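Local coordinates for methionine-binding protein (Coxiella burnetii, PDB 3TQW) that binds methionine, probably as the periplasmic substrate-binding lipoprotein that delivers it to an ABC transporter, at residues A[53-58]-A[201-206]; A[5-10]-A[31-36]; A[19-24]-A[218-223]; A[80-85]-A[235-240]. All blocks are in the same frame, centred on the assembly; numbering follows the deposited sequence.

Interaction 1 (A[53-58]-A[201-206]). With MET (methionine), chain C.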
loop_
_atom_site.group_PDB
_atom_site.type_symbol
_atom_site.label_atom_id
_atom_site.label_comp_id
_atom_site.label_asym_id
_atom_site.label_seq_id
_atom_site.Cartn_x
_atom_site.Cartn_y
_atom_site.Cartn_z
ATOM N N VAL A 53 -19.467 -3.327 -3.710
ATOM C CA VAL A 53 -19.211 -2.167 -2.861
ATOM C C VAL A 53 -19.379 -0.909 -3.711
ATOM O O VAL A 53 -19.410 -0.988 -4.941
ATOM C CB VAL A 53 -17.791 -2.186 -2.245
ATOM C CG1 VAL A 53 -17.589 -3.432 -1.375
ATOM C CG2 VAL A 53 -16.734 -2.119 -3.343
ATOM N N ASP A 54 -19.492 0.243 -3.056
ATOM C CA ASP A 54 -19.711 1.512 -3.751
ATOM C C ASP A 54 -18.436 2.347 -3.816
ATOM O O ASP A 54 -18.343 3.309 -4.578
ATOM C CB ASP A 54 -20.806 2.307 -3.040
ATOM C CG ASP A 54 -22.105 1.536 -2.950
ATOM O OD1 ASP A 54 -22.559 1.038 -4.002
ATOM O OD2 ASP A 54 -22.653 1.407 -1.829
ATOM N N ALA A 55 -17.467 1.980 -2.988
ATOM C CA ALA A 55 -16.155 2.601 -3.012
ATOM C C ALA A 55 -15.179 1.626 -2.395
ATOM O O ALA A 55 -15.585 0.659 -1.758
ATOM C CB ALA A 55 -16.160 3.906 -2.222
ATOM N N ASN A 56 -13.889 1.873 -2.590
ATOM C CA ASN A 56 -12.886 1.145 -1.839
ATOM C C ASN A 56 -11.738 2.059 -1.446
ATOM O O ASN A 56 -11.535 3.109 -2.052
ATOM C CB ASN A 56 -12.416 -0.136 -2.560
ATOM C CG ASN A 56 -11.664 0.136 -3.860
ATOM O OD1 ASN A 56 -10.865 1.070 -3.961
ATOM N ND2 ASN A 56 -11.918 -0.701 -4.868
HETATM N N MSE A 57 -11.033 1.684 -0.387
HETATM C CA MSE A 57 -9.885 2.442 0.080
HETATM C C MSE A 57 -8.801 1.453 0.467
HETATM O O MSE A 57 -8.804 0.934 1.585
HETATM C CB MSE A 57 -10.250 3.294 1.299
HETATM C CG MSE A 57 -9.076 4.161 1.790
HETATM SE SE MSE A 57 -9.087 4.488 3.726
HETATM C CE MSE A 57 -8.756 2.657 4.344
ATOM N N PHE A 58 -7.882 1.179 -0.452
ATOM C CA PHE A 58 -6.852 0.180 -0.184
ATOM C C PHE A 58 -5.608 0.303 -1.058
ATOM O O PHE A 58 -4.604 -0.365 -0.798
ATOM C CB PHE A 58 -7.429 -1.227 -0.363
ATOM C CG PHE A 58 -7.469 -1.682 -1.795
ATOM C CD1 PHE A 58 -8.474 -1.244 -2.647
ATOM C CD2 PHE A 58 -6.504 -2.546 -2.292
ATOM C CE1 PHE A 58 -8.507 -1.654 -3.975
ATOM C CE2 PHE A 58 -6.534 -2.960 -3.618
ATOM C CZ PHE A 58 -7.537 -2.515 -4.457
ATOM N N VAL A 201 -9.298 6.889 -2.475
ATOM C CA VAL A 201 -10.634 6.342 -2.490
ATOM C C VAL A 201 -11.051 6.217 -3.944
ATOM O O VAL A 201 -11.049 7.198 -4.684
ATOM C CB VAL A 201 -11.623 7.240 -1.733
ATOM C CG1 VAL A 201 -13.038 6.726 -1.914
ATOM C CG2 VAL A 201 -11.256 7.294 -0.242
ATOM N N ALA A 202 -11.379 4.999 -4.355
ATOM C CA ALA A 202 -11.778 4.744 -5.729
ATOM C C ALA A 202 -13.270 4.440 -5.795
ATOM O O ALA A 202 -13.827 3.798 -4.897
ATOM C CB ALA A 202 -10.961 3.585 -6.314
ATOM N N VAL A 203 -13.914 4.922 -6.853
ATOM C CA VAL A 203 -15.333 4.673 -7.076
ATOM C C VAL A 203 -15.560 4.365 -8.554
ATOM O O VAL A 203 -14.668 4.567 -9.381
ATOM C CB VAL A 203 -16.192 5.899 -6.696
ATOM C CG1 VAL A 203 -15.944 6.300 -5.242
ATOM C CG2 VAL A 203 -15.890 7.065 -7.633
ATOM N N ARG A 204 -16.748 3.875 -8.888
ATOM C CA ARG A 204 -17.089 3.670 -10.290
ATOM C C ARG A 204 -17.137 5.010 -11.019
ATOM O O ARG A 204 -17.580 6.019 -10.468
ATOM C CB ARG A 204 -18.417 2.921 -10.432
ATOM C CG ARG A 204 -18.358 1.466 -9.983
ATOM C CD ARG A 204 -19.703 0.768 -10.174
ATOM N NE ARG A 204 -20.736 1.310 -9.296
ATOM C CZ ARG A 204 -20.905 0.946 -8.027
ATOM N NH1 ARG A 204 -20.111 0.037 -7.484
ATOM N NH2 ARG A 204 -21.874 1.492 -7.300
ATOM N N GLU A 205 -16.663 5.008 -12.258
ATOM C CA GLU A 205 -16.657 6.203 -13.095
ATOM C C GLU A 205 -17.986 6.958 -13.054
ATOM O O GLU A 205 -18.009 8.179 -12.926
ATOM C CB GLU A 205 -16.310 5.823 -14.538
ATOM C CG GLU A 205 -16.746 6.842 -15.578
ATOM C CD GLU A 205 -16.003 8.155 -15.457
ATOM O OE1 GLU A 205 -14.935 8.177 -14.811
ATOM O OE2 GLU A 205 -16.491 9.165 -16.010
ATOM N N ASP A 206 -19.092 6.231 -13.165
ATOM C CA ASP A 206 -20.412 6.858 -13.164
ATOM C C ASP A 206 -20.765 7.536 -11.836
ATOM O O ASP A 206 -21.667 8.374 -11.787
ATOM C CB ASP A 206 -21.491 5.844 -13.540
ATOM C CG ASP A 206 -21.483 5.507 -15.021
ATOM O OD1 ASP A 206 -20.906 6.287 -15.809
ATOM O OD2 ASP A 206 -22.061 4.465 -15.398
HETATM N N MET C . -1.722 0.212 1.389
HETATM C CA MET C . -0.762 -0.292 0.399
HETATM C C MET C . 0.452 0.631 0.357
HETATM O O MET C . 0.302 1.847 0.470
HETATM C CB MET C . -1.427 -0.368 -0.983
HETATM C CG MET C . -0.556 -0.928 -2.111
HETATM S SD MET C . -1.438 -0.972 -3.694
HETATM C CE MET C . -2.686 -2.198 -3.309
HETATM O OXT MET C . 1.600 0.200 0.218
HETATM O O HOH W 1 -19.054 3.595 -7.183
#
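Arg-204 NH1 donates to the backbone carbonyl of Val-53, with NH1 2.8 Å from Val-53 O. The oxygen lies in the guanidinium plane, and NH1 lies in the carbonyl plane. On the same flat group, NH2 reaches Asp-54 OD1 at 3.4 Å, a weak but nearly straight bond (167°) that is part of a salt bridge. The carboxylate plane is turned 76° from the guanidinium. The stronger partner of Asp-54 is elsewhere: OD2 accepts from the backbone N of Arg-6. Arg-204 is likewise shared, with NH1 also bonded to Leu-48 O and NH2 paired with Asp-207. A water over the centre of one guanidinium face accepts from Arg-204 N and donates to Asp-54 O.

Further along, Asn-56 and Ala-202 form an antiparallel hydrogen-bonded pair, with N to O distances of 3.0 Å both ways. Asn-56 OD1 comes to 3.4 Å from Ala-202 CB, while its ND2 is held by Asn-45. Ala-55 CB lies 3.9 Å from Val-203 CG1. Val-201 CG2 is 4.3 Å from CG of Met-57, which is selenomethionine here.

This is the join between neighbouring antiparallel strands of the six-stranded sheet. The first strand runs on to Phe-58, whose ring meets CE of the bound methionine. The Arg-204 end adds a shared salt bridge and a bridging water. The strand end relies on two backbone bonds, with apolar packing beside the Asn-56 amide.

Interaction 2 (A[5-10]-A[31-36])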
loop_
_atom_site.group_PDB
_atom_site.type_symbol
_atom_site.label_atom_id
_atom_site.label_comp_id
_atom_site.label_asym_id
_atom_site.label_seq_id
_atom_site.Cartn_x
_atom_site.Cartn_y
_atom_site.Cartn_z
ATOM N N VAL A 5 -23.895 3.323 2.285
ATOM C CA VAL A 5 -22.674 3.267 1.483
ATOM C C VAL A 5 -21.745 2.116 1.875
ATOM O O VAL A 5 -21.292 2.022 3.019
ATOM C CB VAL A 5 -21.883 4.596 1.538
ATOM C CG1 VAL A 5 -20.582 4.457 0.762
ATOM C CG2 VAL A 5 -22.711 5.738 0.974
ATOM N N ARG A 6 -21.449 1.250 0.912
ATOM C CA ARG A 6 -20.566 0.119 1.161
ATOM C C ARG A 6 -19.158 0.443 0.686
ATOM O O ARG A 6 -18.953 0.802 -0.475
ATOM C CB ARG A 6 -21.109 -1.138 0.474
ATOM C CG ARG A 6 -22.353 -1.700 1.156
ATOM C CD ARG A 6 -23.157 -2.607 0.237
ATOM N NE ARG A 6 -22.413 -3.792 -0.178
ATOM C CZ ARG A 6 -22.449 -4.965 0.449
ATOM N NH1 ARG A 6 -23.192 -5.118 1.541
ATOM N NH2 ARG A 6 -21.739 -5.989 -0.019
ATOM N N VAL A 7 -18.187 0.305 1.586
ATOM C CA VAL A 7 -16.795 0.625 1.280
ATOM C C VAL A 7 -15.882 -0.576 1.520
ATOM O O VAL A 7 -15.881 -1.152 2.606
ATOM C CB VAL A 7 -16.292 1.791 2.151
ATOM C CG1 VAL A 7 -14.869 2.156 1.774
ATOM C CG2 VAL A 7 -17.215 2.998 2.017
ATOM N N GLY A 8 -15.100 -0.939 0.508
ATOM C CA GLY A 8 -14.206 -2.077 0.601
ATOM C C GLY A 8 -12.836 -1.692 1.122
ATOM O O GLY A 8 -12.242 -0.708 0.682
ATOM N N THR A 9 -12.340 -2.467 2.081
ATOM C CA THR A 9 -11.001 -2.259 2.618
ATOM C C THR A 9 -10.286 -3.604 2.728
ATOM O O THR A 9 -10.901 -4.665 2.591
ATOM C CB THR A 9 -11.045 -1.618 4.014
ATOM O OG1 THR A 9 -11.744 -2.488 4.916
ATOM C CG2 THR A 9 -11.767 -0.271 3.962
ATOM N N ILE A 10 -8.982 -3.557 2.968
ATOM C CA ILE A 10 -8.226 -4.757 3.277
ATOM C C ILE A 10 -8.225 -4.927 4.787
ATOM O O ILE A 10 -7.933 -3.979 5.526
ATOM C CB ILE A 10 -6.774 -4.653 2.773
ATOM C CG1 ILE A 10 -6.755 -4.557 1.244
ATOM C CG2 ILE A 10 -5.960 -5.861 3.247
ATOM C CD1 ILE A 10 -7.184 -5.843 0.540
ATOM N N LEU A 31 -24.088 10.064 7.728
ATOM C CA LEU A 31 -23.938 9.082 6.649
ATOM C C LEU A 31 -23.634 7.684 7.194
ATOM O O LEU A 31 -22.741 7.519 8.024
ATOM C CB LEU A 31 -22.815 9.524 5.702
ATOM C CG LEU A 31 -22.532 8.692 4.445
ATOM C CD1 LEU A 31 -23.688 8.806 3.460
ATOM C CD2 LEU A 31 -21.230 9.140 3.797
ATOM N N HIS A 32 -24.382 6.689 6.720
ATOM C CA HIS A 32 -24.190 5.303 7.126
ATOM C C HIS A 32 -23.223 4.607 6.182
ATOM O O HIS A 32 -23.475 4.505 4.979
ATOM C CB HIS A 32 -25.516 4.539 7.119
ATOM C CG HIS A 32 -26.471 4.980 8.181
ATOM N ND1 HIS A 32 -26.308 4.654 9.509
ATOM C CD2 HIS A 32 -27.603 5.720 8.110
ATOM C CE1 HIS A 32 -27.299 5.176 10.213
ATOM N NE2 HIS A 32 -28.098 5.825 9.388
ATOM N N VAL A 33 -22.124 4.124 6.744
ATOM C CA VAL A 33 -21.092 3.441 5.980
ATOM C C VAL A 33 -20.954 2.006 6.467
ATOM O O VAL A 33 -20.752 1.763 7.652
ATOM C CB VAL A 33 -19.741 4.134 6.148
ATOM C CG1 VAL A 33 -18.641 3.318 5.471
ATOM C CG2 VAL A 33 -19.795 5.558 5.589
ATOM N N ASN A 34 -21.079 1.059 5.547
ATOM C CA ASN A 34 -20.868 -0.346 5.859
ATOM C C ASN A 34 -19.519 -0.808 5.302
ATOM O O ASN A 34 -19.294 -0.765 4.093
ATOM C CB ASN A 34 -22.009 -1.188 5.281
ATOM C CG ASN A 34 -21.914 -2.656 5.671
ATOM O OD1 ASN A 34 -21.161 -3.027 6.572
ATOM N ND2 ASN A 34 -22.691 -3.499 4.994
ATOM N N ILE A 35 -18.619 -1.228 6.185
ATOM C CA ILE A 35 -17.274 -1.629 5.770
ATOM C C ILE A 35 -17.257 -3.093 5.327
ATOM O O ILE A 35 -17.645 -3.983 6.082
ATOM C CB ILE A 35 -16.244 -1.412 6.909
ATOM C CG1 ILE A 35 -16.198 0.067 7.295
ATOM C CG2 ILE A 35 -14.865 -1.915 6.492
ATOM C CD1 ILE A 35 -15.444 0.355 8.572
ATOM N N ILE A 36 -16.816 -3.332 4.096
ATOM C CA ILE A 36 -16.676 -4.689 3.566
ATOM C C ILE A 36 -15.187 -5.025 3.441
ATOM O O ILE A 36 -14.473 -4.394 2.661
ATOM C CB ILE A 36 -17.348 -4.819 2.188
ATOM C CG1 ILE A 36 -18.793 -4.291 2.246
ATOM C CG2 ILE A 36 -17.314 -6.267 1.704
ATOM C CD1 ILE A 36 -19.661 -4.986 3.281
HETATM O O HOH W 2 -25.050 -2.864 3.117
#
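The guanidinium of Arg-6 has Ile-36 CD1 over one face, off-centre and 3.8 Å above the plane. A water sits at its edge, in the plane. This water accepts from Asn-34 ND2 at 3.1 Å and, weakly, from Arg-6 NH1. Arg-6 and Asn-34 run alongside each other in the same direction, but the amide plane is turned 81° from the guanidinium. ND2 and NH1 are both donors and do not bond each other; the water links them. The Arg-6 chain bends at chi3 (63°), and its NE donates to Ser-52 O.

Val-5, Val-7, Val-33 and Ile-35 point to the other face of the sheet. There Val-5 CG2 meets Leu-31 CD1 at 4.1 Å. In the conformer described, Val-7 CG2 meets Val-33 CG1 at 3.8 Å. Helix 211-220 packs on Val-5, Val-7 and Leu-31, and helix 13-29 on Val-7 and Ile-35. Thr-9 OG1 comes to 3.5 Å from Ile-35 CG2, and its hydrogen-bonding partner is Thr-15 OG1.

The backbones pair in parallel through five N-H to O=C bonds. The shortest joins Asn-34 N to Val-5 O, at 2.7 Å. Together with helix 13-29 the two strands make a beta-alpha-beta unit, and strand 33-38 forms one edge of the six-stranded sheet. The chemistry differs by face. Apolar branches pack against the helices on one. On the other, Ile-36 lies over the Arg-6 guanidinium, and water joins Arg-6 to Asn-34, weakly on the arginine side.

Interaction 3 (A[19-24]-A[218-223])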
loop_
_atom_site.group_PDB
_atom_site.type_symbol
_atom_site.label_atom_id
_atom_site.label_comp_id
_atom_site.label_asym_id
_atom_site.label_seq_id
_atom_site.Cartn_x
_atom_site.Cartn_y
_atom_site.Cartn_z
ATOM N N GLU A 19 -12.809 2.238 10.304
ATOM C CA GLU A 19 -13.815 2.163 11.365
ATOM C C GLU A 19 -13.990 3.531 12.022
ATOM O O GLU A 19 -15.099 3.924 12.371
ATOM C CB GLU A 19 -13.448 1.126 12.429
ATOM C CG GLU A 19 -13.640 -0.322 12.006
ATOM C CD GLU A 19 -15.088 -0.789 12.059
ATOM O OE1 GLU A 19 -15.977 -0.004 12.466
ATOM O OE2 GLU A 19 -15.331 -1.956 11.689
ATOM N N VAL A 20 -12.890 4.251 12.206
ATOM C CA VAL A 20 -12.969 5.577 12.789
ATOM C C VAL A 20 -13.628 6.528 11.792
ATOM O O VAL A 20 -14.458 7.360 12.158
ATOM C CB VAL A 20 -11.581 6.101 13.208
ATOM C CG1 VAL A 20 -11.691 7.540 13.717
ATOM C CG2 VAL A 20 -10.985 5.200 14.284
ATOM N N ALA A 21 -13.271 6.390 10.523
ATOM C CA ALA A 21 -13.875 7.226 9.489
ATOM C C ALA A 21 -15.382 6.994 9.433
ATOM O O ALA A 21 -16.160 7.927 9.220
ATOM C CB ALA A 21 -13.235 6.949 8.141
ATOM N N LYS A 22 -15.792 5.746 9.642
ATOM C CA LYS A 22 -17.209 5.383 9.630
ATOM C C LYS A 22 -17.977 6.065 10.758
ATOM O O LYS A 22 -19.127 6.486 10.581
ATOM C CB LYS A 22 -17.357 3.855 9.709
ATOM C CG LYS A 22 -18.704 3.345 10.226
ATOM C CD LYS A 22 -18.644 1.819 10.395
ATOM C CE LYS A 22 -19.845 1.274 11.153
ATOM N NZ LYS A 22 -21.076 1.282 10.322
ATOM N N GLN A 23 -17.344 6.174 11.922
ATOM C CA GLN A 23 -17.950 6.852 13.052
ATOM C C GLN A 23 -18.108 8.335 12.759
ATOM O O GLN A 23 -19.148 8.927 13.047
ATOM C CB GLN A 23 -17.098 6.674 14.307
ATOM C CG GLN A 23 -17.014 5.251 14.816
ATOM C CD GLN A 23 -15.831 5.057 15.749
ATOM O OE1 GLN A 23 -15.131 4.040 15.688
ATOM N NE2 GLN A 23 -15.589 6.044 16.608
ATOM N N VAL A 24 -17.058 8.937 12.212
ATOM C CA VAL A 24 -17.103 10.341 11.822
ATOM C C VAL A 24 -18.205 10.557 10.787
ATOM O O VAL A 24 -18.966 11.518 10.871
ATOM C CB VAL A 24 -15.749 10.801 11.245
ATOM C CG1 VAL A 24 -15.880 12.170 10.555
ATOM C CG2 VAL A 24 -14.700 10.849 12.353
ATOM N N SER A 218 -13.838 13.280 2.649
ATOM C CA SER A 218 -13.751 14.329 3.659
ATOM C C SER A 218 -13.597 13.766 5.077
ATOM O O SER A 218 -12.777 14.250 5.860
ATOM C CB SER A 218 -14.968 15.251 3.580
ATOM O OG SER A 218 -15.083 15.820 2.286
ATOM N N ALA A 219 -14.387 12.749 5.405
ATOM C CA ALA A 219 -14.297 12.104 6.720
ATOM C C ALA A 219 -12.906 11.521 6.976
ATOM O O ALA A 219 -12.392 11.584 8.096
ATOM C CB ALA A 219 -15.352 11.017 6.854
ATOM N N LEU A 220 -12.313 10.936 5.937
ATOM C CA LEU A 220 -10.972 10.364 6.032
ATOM C C LEU A 220 -9.884 11.423 6.245
ATOM O O LEU A 220 -8.756 11.091 6.601
ATOM C CB LEU A 220 -10.656 9.511 4.798
ATOM C CG LEU A 220 -11.360 8.153 4.795
ATOM C CD1 LEU A 220 -11.432 7.544 3.388
ATOM C CD2 LEU A 220 -10.666 7.214 5.773
ATOM N N HIS A 221 -10.237 12.691 6.042
ATOM C CA HIS A 221 -9.336 13.805 6.343
ATOM C C HIS A 221 -9.699 14.521 7.640
ATOM O O HIS A 221 -9.119 15.556 7.963
ATOM C CB HIS A 221 -9.348 14.824 5.201
ATOM C CG HIS A 221 -8.793 14.296 3.917
ATOM N ND1 HIS A 221 -9.428 14.469 2.705
ATOM C CD2 HIS A 221 -7.657 13.609 3.654
ATOM C CE1 HIS A 221 -8.708 13.904 1.752
ATOM N NE2 HIS A 221 -7.629 13.376 2.300
ATOM N N SER A 222 -10.668 13.988 8.377
ATOM C CA SER A 222 -11.109 14.633 9.612
ATOM C C SER A 222 -10.028 14.590 10.690
ATOM O O SER A 222 -9.151 13.725 10.667
ATOM C CB SER A 222 -12.368 13.959 10.142
ATOM O OG SER A 222 -12.083 12.635 10.559
ATOM N N PRO A 223 -10.091 15.528 11.647
ATOM C CA PRO A 223 -9.173 15.491 12.788
ATOM C C PRO A 223 -9.176 14.128 13.481
ATOM O O PRO A 223 -8.109 13.605 13.792
ATOM C CB PRO A 223 -9.740 16.566 13.722
ATOM C CG PRO A 223 -10.380 17.544 12.797
ATOM C CD PRO A 223 -10.958 16.720 11.672
#
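Ala-21 is directed at 218-223, and its CB meets Leu-220 CD2 at 3.5 Å. Leu-220 starts out from its backbone in the opposite sense, away from helix 13-29. Its CG lies beside the backbone N (chi1 -75°), and the end of the side chain comes back to Ala-21. The Leu-220 side chain also touches Met-18.

One turn further along the helix, Val-24 is directed at the other segment, and both its methyls touch it. CG1 packs on Ala-219 CB at 3.9 Å. CG2 lies 3.6 Å from Ser-222 OG, with no hydrogen bond across the contact. The hydroxyl is turned to its own backbone: OG donates to Ala-219 O at 2.7 Å. This carbonyl also accepts from Ser-222 N, so two donors from one residue grip it. Ser-222 OG additionally caps the backbone N of Val-225.

Ala-219 CB also faces the helix and lies 4.0 Å from Ala-21 O. Small alanine side chains from both segments thus line the buried contact and let the backbones come close, with Ala-21 CA 5.5 Å from Leu-220 CA. Val-20, Ala-21 and Val-24 also touch helix 223-233. Helix 13-29 therefore packs against the junction of two consecutive helices, where Ser-222 is the N-cap of the second.

Interaction 4 (A[80-85]-A[235-240])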
loop_
_atom_site.group_PDB
_atom_site.type_symbol
_atom_site.label_atom_id
_atom_site.label_comp_id
_atom_site.label_asym_id
_atom_site.label_seq_id
_atom_site.Cartn_x
_atom_site.Cartn_y
_atom_site.Cartn_z
ATOM N N LYS A 80 -7.160 11.488 -2.258
ATOM C CA LYS A 80 -6.084 10.789 -1.566
ATOM C C LYS A 80 -6.370 10.697 -0.071
ATOM O O LYS A 80 -7.066 11.542 0.497
ATOM C CB LYS A 80 -4.752 11.509 -1.797
ATOM C CG LYS A 80 -4.339 11.612 -3.254
ATOM C CD LYS A 80 -3.037 12.398 -3.397
ATOM C CE LYS A 80 -2.650 12.590 -4.857
ATOM N NZ LYS A 80 -3.615 13.462 -5.587
ATOM N N THR A 81 -5.826 9.666 0.566
ATOM C CA THR A 81 -6.009 9.476 1.998
ATOM C C THR A 81 -4.689 9.673 2.730
ATOM O O THR A 81 -4.445 10.723 3.327
ATOM C CB THR A 81 -6.558 8.070 2.302
ATOM O OG1 THR A 81 -5.693 7.082 1.716
ATOM C CG2 THR A 81 -7.944 7.919 1.717
ATOM N N PHE A 82 -3.837 8.655 2.681
ATOM C CA PHE A 82 -2.516 8.745 3.279
ATOM C C PHE A 82 -1.508 8.067 2.375
ATOM O O PHE A 82 -1.861 7.184 1.593
ATOM C CB PHE A 82 -2.487 8.046 4.648
ATOM C CG PHE A 82 -3.440 8.627 5.655
ATOM C CD1 PHE A 82 -2.999 9.546 6.592
ATOM C CD2 PHE A 82 -4.769 8.243 5.674
ATOM C CE1 PHE A 82 -3.871 10.082 7.516
ATOM C CE2 PHE A 82 -5.649 8.778 6.598
ATOM C CZ PHE A 82 -5.201 9.695 7.522
ATOM N N VAL A 83 -0.254 8.488 2.464
ATOM C CA VAL A 83 0.831 7.719 1.880
ATOM C C VAL A 83 1.492 6.926 3.002
ATOM O O VAL A 83 1.646 7.424 4.119
ATOM C CB VAL A 83 1.864 8.611 1.164
ATOM C CG1 VAL A 83 2.429 9.654 2.117
ATOM C CG2 VAL A 83 2.980 7.759 0.565
ATOM N N TYR A 84 1.855 5.682 2.708
ATOM C CA TYR A 84 2.433 4.788 3.705
ATOM C C TYR A 84 3.822 4.362 3.241
ATOM O O TYR A 84 3.969 3.316 2.607
ATOM C CB TYR A 84 1.557 3.544 3.896
ATOM C CG TYR A 84 0.127 3.819 4.313
ATOM C CD1 TYR A 84 -0.197 4.058 5.648
ATOM C CD2 TYR A 84 -0.906 3.811 3.378
ATOM C CE1 TYR A 84 -1.509 4.298 6.040
ATOM C CE2 TYR A 84 -2.223 4.053 3.762
ATOM C CZ TYR A 84 -2.517 4.296 5.094
ATOM O OH TYR A 84 -3.819 4.535 5.483
ATOM N N PRO A 85 4.849 5.175 3.544
ATOM C CA PRO A 85 6.194 4.905 3.028
ATOM C C PRO A 85 6.633 3.476 3.289
ATOM O O PRO A 85 6.650 3.028 4.438
ATOM C CB PRO A 85 7.067 5.895 3.802
ATOM C CG PRO A 85 6.159 7.047 4.041
ATOM C CD PRO A 85 4.805 6.425 4.325
ATOM N N ASP A 235 4.365 7.548 12.559
ATOM C CA ASP A 235 4.956 8.251 11.424
ATOM C C ASP A 235 4.852 7.454 10.122
ATOM O O ASP A 235 5.282 7.924 9.070
ATOM C CB ASP A 235 6.424 8.584 11.705
ATOM C CG ASP A 235 6.592 9.524 12.884
ATOM O OD1 ASP A 235 5.633 10.260 13.201
ATOM O OD2 ASP A 235 7.684 9.533 13.493
ATOM N N GLY A 236 4.287 6.254 10.198
ATOM C CA GLY A 236 4.181 5.385 9.040
ATOM C C GLY A 236 3.045 5.764 8.108
ATOM O O GLY A 236 2.923 5.208 7.013
ATOM N N ALA A 237 2.208 6.701 8.546
ATOM C CA ALA A 237 1.143 7.237 7.705
ATOM C C ALA A 237 1.258 8.751 7.609
ATOM O O ALA A 237 1.337 9.444 8.625
ATOM C CB ALA A 237 -0.222 6.844 8.249
ATOM N N ILE A 238 1.268 9.260 6.384
ATOM C CA ILE A 238 1.359 10.688 6.146
ATOM C C ILE A 238 0.129 11.153 5.388
ATOM O O ILE A 238 -0.148 10.658 4.301
ATOM C CB ILE A 238 2.607 11.029 5.323
ATOM C CG1 ILE A 238 3.842 10.407 5.977
ATOM C CG2 ILE A 238 2.764 12.544 5.180
ATOM C CD1 ILE A 238 5.077 10.532 5.155
ATOM N N PRO A 239 -0.623 12.096 5.974
ATOM C CA PRO A 239 -1.818 12.653 5.337
ATOM C C PRO A 239 -1.490 13.116 3.924
ATOM O O PRO A 239 -0.458 13.747 3.714
ATOM C CB PRO A 239 -2.161 13.845 6.233
ATOM C CG PRO A 239 -1.652 13.438 7.582
ATOM C CD PRO A 239 -0.384 12.677 7.308
ATOM N N ALA A 240 -2.346 12.780 2.965
ATOM C CA ALA A 240 -2.080 13.095 1.567
ATOM C C ALA A 240 -3.242 13.839 0.918
ATOM O O ALA A 240 -3.117 14.313 -0.210
ATOM C CB ALA A 240 -1.754 11.823 0.787
ATOM O OXT ALA A 240 -4.323 13.985 1.495
HETATM O O HOH W 3 4.831 3.328 6.338
#
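Val-83 and Ile-238 form an antiparallel hydrogen-bonded pair, by which the C-terminal strand 238-239 adds an edge to the six-stranded sheet. Val-83 N to Ile-238 O is 2.8 Å, and the return bond is similar. The two side chains run in the same direction. In the conformer described, Val-83 CG1 lies against Ile-238 CB. Beyond Val-83, Ile-238 CD1 reaches on to Pro-85 CG at 3.8 Å, the two side chains crossing at about a right angle.

Next to Ile-238, Ala-237 offers only CB. This small bump fits against two rings, 3.6 Å from Tyr-84 CE1 and 4.2 Å from Phe-82 CD1. Phe-82 also crosses Pro-239, with CE1 4.0 Å from Pro-239 CG. Helix 223-233 packs on the Phe-82 side chain through Val-225, Leu-226 and Ala-229. Tyr-84 belongs to the methionine pocket, so Ala-237 backs a ligand-binding residue. Phe-233 is a separate neighbour of the Tyr-84 ring.

At the chain end, Ala-240 CB packs on Lys-80 CB, and Ala-240 N donates to Thr-81 O from above the carbonyl plane. At the opposite end a water bridges two carbonyls, donating to Pro-85 O at 2.6 Å and to Gly-236 O at 2.8 Å.

Overall arrangement
Interactions 1, 2 and 4 are strand pairings in one six-stranded sheet. Interaction 2 is parallel and includes one edge strand. Interaction 4 is antiparallel and includes the strand at the other edge, and interaction 1 lies between them. Interactions 1 and 2 meet through backbone bonds between strands 5-10 and 55-60. Of the four, interaction 1 alone has a salt bridge across it. Interaction 2 joins its polar side chains through water. Interaction 3 is buried, mostly apolar helix packing without hydrogen bonds across it. Leu-220 carries it to Met-57 and Val-201 of interaction 1 and to Thr-81 of interaction 4. Interaction 2 is partly buried, and interaction 4 has exposed residues at the C-terminus. Interactions 1 and 4 each include a pocket residue.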